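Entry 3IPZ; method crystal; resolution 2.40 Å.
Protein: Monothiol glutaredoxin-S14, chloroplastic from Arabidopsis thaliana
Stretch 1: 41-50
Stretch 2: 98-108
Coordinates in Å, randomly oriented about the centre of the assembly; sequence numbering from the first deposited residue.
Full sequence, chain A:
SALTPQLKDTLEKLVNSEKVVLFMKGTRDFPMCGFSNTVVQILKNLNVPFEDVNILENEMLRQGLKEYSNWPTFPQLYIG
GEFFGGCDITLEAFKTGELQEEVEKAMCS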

# COMPACT_ATOMS: atom_id res chain seq x y z
N GLN A 41 -2.07 -8.19 -8.55
CA GLN A 41 -2.69 -8.47 -9.85
C GLN A 41 -3.54 -7.29 -10.31
O GLN A 41 -3.56 -6.95 -11.50
CB GLN A 41 -3.53 -9.75 -9.79
CG GLN A 41 -2.73 -11.02 -9.50
CD GLN A 41 -1.40 -11.08 -10.26
OE1 GLN A 41 -1.37 -10.99 -11.49
NE2 GLN A 41 -0.30 -11.25 -9.53
N ILE A 42 -4.25 -6.65 -9.38
CA ILE A 42 -5.06 -5.49 -9.72
C ILE A 42 -4.11 -4.45 -10.33
O ILE A 42 -4.35 -3.94 -11.42
CB ILE A 42 -5.72 -4.82 -8.47
CG1 ILE A 42 -6.69 -5.76 -7.78
CG2 ILE A 42 -6.46 -3.57 -8.88
CD1 ILE A 42 -7.86 -6.34 -8.63
N LEU A 43 -3.04 -4.15 -9.60
CA LEU A 43 -2.07 -3.15 -10.04
C LEU A 43 -1.36 -3.50 -11.34
O LEU A 43 -1.04 -2.62 -12.13
CB LEU A 43 -1.02 -2.89 -8.94
CG LEU A 43 -1.54 -2.27 -7.64
CD1 LEU A 43 -0.39 -2.08 -6.69
CD2 LEU A 43 -2.23 -0.93 -7.91
N LYS A 44 -1.11 -4.79 -11.56
CA LYS A 44 -0.47 -5.20 -12.80
C LYS A 44 -1.46 -5.06 -13.97
O LYS A 44 -1.07 -4.68 -15.08
CB LYS A 44 0.04 -6.64 -12.71
CG LYS A 44 1.29 -6.82 -11.85
CD LYS A 44 1.89 -8.22 -11.99
CE LYS A 44 3.18 -8.37 -11.20
NZ LYS A 44 3.85 -9.68 -11.41
N ASN A 45 -2.73 -5.34 -13.70
CA ASN A 45 -3.79 -5.24 -14.70
C ASN A 45 -3.89 -3.80 -15.24
O ASN A 45 -4.03 -3.59 -16.45
CB ASN A 45 -5.12 -5.64 -14.07
CG ASN A 45 -6.31 -5.40 -14.99
OD1 ASN A 45 -6.65 -6.25 -15.82
ND2 ASN A 45 -6.95 -4.24 -14.86
N LEU A 46 -3.82 -2.83 -14.33
CA LEU A 46 -3.93 -1.42 -14.69
C LEU A 46 -2.67 -0.80 -15.27
O LEU A 46 -2.67 0.36 -15.68
CB LEU A 46 -4.36 -0.59 -13.47
CG LEU A 46 -5.65 -1.03 -12.76
CD1 LEU A 46 -5.93 -0.07 -11.62
CD2 LEU A 46 -6.82 -1.04 -13.73
N ASN A 47 -1.59 -1.57 -15.30
CA ASN A 47 -0.32 -1.08 -15.84
C ASN A 47 0.18 0.16 -15.10
O ASN A 47 0.81 1.03 -15.69
CB ASN A 47 -0.46 -0.77 -17.34
CG ASN A 47 -0.43 -2.02 -18.19
OD1 ASN A 47 0.59 -2.70 -18.27
ND2 ASN A 47 -1.56 -2.34 -18.82
N VAL A 48 -0.10 0.22 -13.81
CA VAL A 48 0.35 1.34 -13.00
C VAL A 48 1.66 0.92 -12.34
O VAL A 48 1.77 -0.19 -11.81
CB VAL A 48 -0.71 1.74 -11.91
CG1 VAL A 48 -1.88 0.77 -11.93
CG2 VAL A 48 -0.09 1.76 -10.53
N PRO A 49 2.69 1.78 -12.40
CA PRO A 49 3.97 1.44 -11.78
C PRO A 49 3.84 1.63 -10.27
O PRO A 49 3.12 2.53 -9.82
CB PRO A 49 4.93 2.45 -12.41
CG PRO A 49 4.07 3.66 -12.60
CD PRO A 49 2.75 3.08 -13.10
N PHE A 50 4.52 0.80 -9.49
CA PHE A 50 4.43 0.92 -8.05
C PHE A 50 5.60 0.30 -7.30
O PHE A 50 6.35 -0.51 -7.86
CB PHE A 50 3.13 0.29 -7.55
CG PHE A 50 3.04 -1.19 -7.78
CD1 PHE A 50 2.75 -1.70 -9.04
CD2 PHE A 50 3.28 -2.09 -6.73
CE1 PHE A 50 2.70 -3.08 -9.26
CE2 PHE A 50 3.24 -3.47 -6.93
CZ PHE A 50 2.95 -3.96 -8.21
N GLU A 98 -13.04 3.74 -9.22
CA GLU A 98 -12.49 4.75 -8.30
C GLU A 98 -10.97 4.58 -8.10
O GLU A 98 -10.24 5.55 -7.91
CB GLU A 98 -13.21 4.66 -6.96
CG GLU A 98 -12.73 5.64 -5.90
CD GLU A 98 -13.39 5.42 -4.54
OE1 GLU A 98 -14.63 5.26 -4.50
OE2 GLU A 98 -12.67 5.41 -3.51
N LEU A 99 -10.51 3.34 -8.14
CA LEU A 99 -9.10 3.04 -7.98
C LEU A 99 -8.33 3.72 -9.13
O LEU A 99 -7.33 4.40 -8.91
CB LEU A 99 -8.87 1.52 -8.06
CG LEU A 99 -7.67 0.91 -7.33
CD1 LEU A 99 -7.27 -0.33 -8.07
CD2 LEU A 99 -6.50 1.87 -7.27
N GLN A 100 -8.81 3.54 -10.35
CA GLN A 100 -8.18 4.13 -11.52
C GLN A 100 -8.19 5.65 -11.45
O GLN A 100 -7.18 6.30 -11.74
CB GLN A 100 -8.87 3.65 -12.79
CG GLN A 100 -8.77 2.14 -12.99
CD GLN A 100 -9.85 1.34 -12.26
OE1 GLN A 100 -10.28 1.68 -11.15
NE2 GLN A 100 -10.28 0.25 -12.89
N GLU A 101 -9.32 6.22 -11.06
CA GLU A 101 -9.41 7.66 -10.93
C GLU A 101 -8.32 8.17 -10.01
O GLU A 101 -7.61 9.14 -10.34
CB GLU A 101 -10.76 8.07 -10.37
CG GLU A 101 -11.88 8.15 -11.40
CD GLU A 101 -13.20 8.53 -10.77
OE1 GLU A 101 -13.22 9.51 -9.99
OE2 GLU A 101 -14.21 7.85 -11.06
N GLU A 102 -8.18 7.52 -8.85
CA GLU A 102 -7.19 7.90 -7.85
C GLU A 102 -5.76 7.83 -8.35
O GLU A 102 -4.96 8.73 -8.09
CB GLU A 102 -7.32 7.02 -6.61
CG GLU A 102 -8.12 7.66 -5.51
CD GLU A 102 -7.55 9.00 -5.09
OE1 GLU A 102 -6.42 9.04 -4.56
OE2 GLU A 102 -8.25 10.02 -5.31
N VAL A 103 -5.44 6.75 -9.06
CA VAL A 103 -4.10 6.56 -9.58
C VAL A 103 -3.78 7.65 -10.62
O VAL A 103 -2.71 8.25 -10.56
CB VAL A 103 -3.95 5.18 -10.23
CG1 VAL A 103 -2.59 5.08 -10.91
CG2 VAL A 103 -4.10 4.08 -9.17
N GLU A 104 -4.70 7.88 -11.54
CA GLU A 104 -4.53 8.90 -12.58
C GLU A 104 -4.27 10.24 -11.94
O GLU A 104 -3.31 10.93 -12.28
CB GLU A 104 -5.77 8.97 -13.46
CG GLU A 104 -5.90 7.83 -14.47
CD GLU A 104 -7.23 7.85 -15.22
OE1 GLU A 104 -7.83 8.94 -15.35
OE2 GLU A 104 -7.65 6.77 -15.69
N LYS A 105 -5.13 10.61 -10.99
CA LYS A 105 -4.97 11.86 -10.27
C LYS A 105 -3.55 11.96 -9.70
O LYS A 105 -2.90 12.99 -9.80
CB LYS A 105 -6.00 11.92 -9.14
CG LYS A 105 -5.79 13.03 -8.11
CD LYS A 105 -6.84 12.95 -7.01
CE LYS A 105 -6.53 13.88 -5.84
NZ LYS A 105 -7.52 13.73 -4.74
N ALA A 106 -3.08 10.86 -9.12
CA ALA A 106 -1.75 10.80 -8.53
C ALA A 106 -0.64 10.94 -9.57
O ALA A 106 0.28 11.74 -9.41
CB ALA A 106 -1.57 9.48 -7.77
N MET A 107 -0.75 10.17 -10.65
CA MET A 107 0.22 10.18 -11.73
C MET A 107 0.35 11.53 -12.42
O MET A 107 1.42 11.90 -12.91
CB MET A 107 -0.17 9.14 -12.77
CG MET A 107 0.96 8.26 -13.19
SD MET A 107 1.15 6.95 -12.02
CE MET A 107 0.03 5.78 -12.75
N CYS A 108 -0.75 12.28 -12.45
CA CYS A 108 -0.77 13.58 -13.09
C CYS A 108 -0.43 14.78 -12.22
O CYS A 108 -0.35 15.90 -12.73
CB CYS A 108 -2.13 13.82 -13.74
SG CYS A 108 -2.48 12.68 -15.08

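Apolar packing between the end of one helix with the loop after it (41-50) and a second helix (98-108) of this monothiol glutaredoxin. No hydrogen bond crosses between the stretches; side-chain contact buries 307 Å², both sides summed. Apolar contacts: L99, whose CA-to-CB bond points toward the first stretch, meets two residues one helical turn apart. Its CD1 lies 3.4 Å from CG2 of I42, a tight approach for two methyl groups, and 3.8 Å from CD1 of L46. One turn further along the second helix, V103 (chi1 t) reaches the loop, with its CG1 4.0 Å from CB of V48. M107, another turn on, closes this end of the contact: its CE lies 3.8 Å from CD of P49 and 4.2 Å from CB of V48, so the terminal methyl touches two successive loop residues. The spacing 99, 103, 107 thus places three apolar side chains along one side of the helix. Mixed contact: L46 also packs against Q100, whose CA-to-CB bond points sideways but whose end comes nearer; L46 loses 61 Å² to the second stretch, the largest share of any residue here. Backbone hydrogen bonds: the second helix is held by successive i to i-4 bonds, among them V103 N to L99 O (3.0 Å) and M107 N to V103 O (2.7 Å), which keep the three contact residues in step. In the first stretch, L46 N bonds to I42 O (3.2 Å), linking the two partners of L99. The chain then turns in a Schellman motif at N47, which has positive phi (59°): N47 N bonds to K44 O (3.2 Å), and V48 N makes a weak bond to L43 O (3.4 Å). V48 follows in an extended conformation (phi/psi -95/132), its CA-to-CB bond directed toward the second helix.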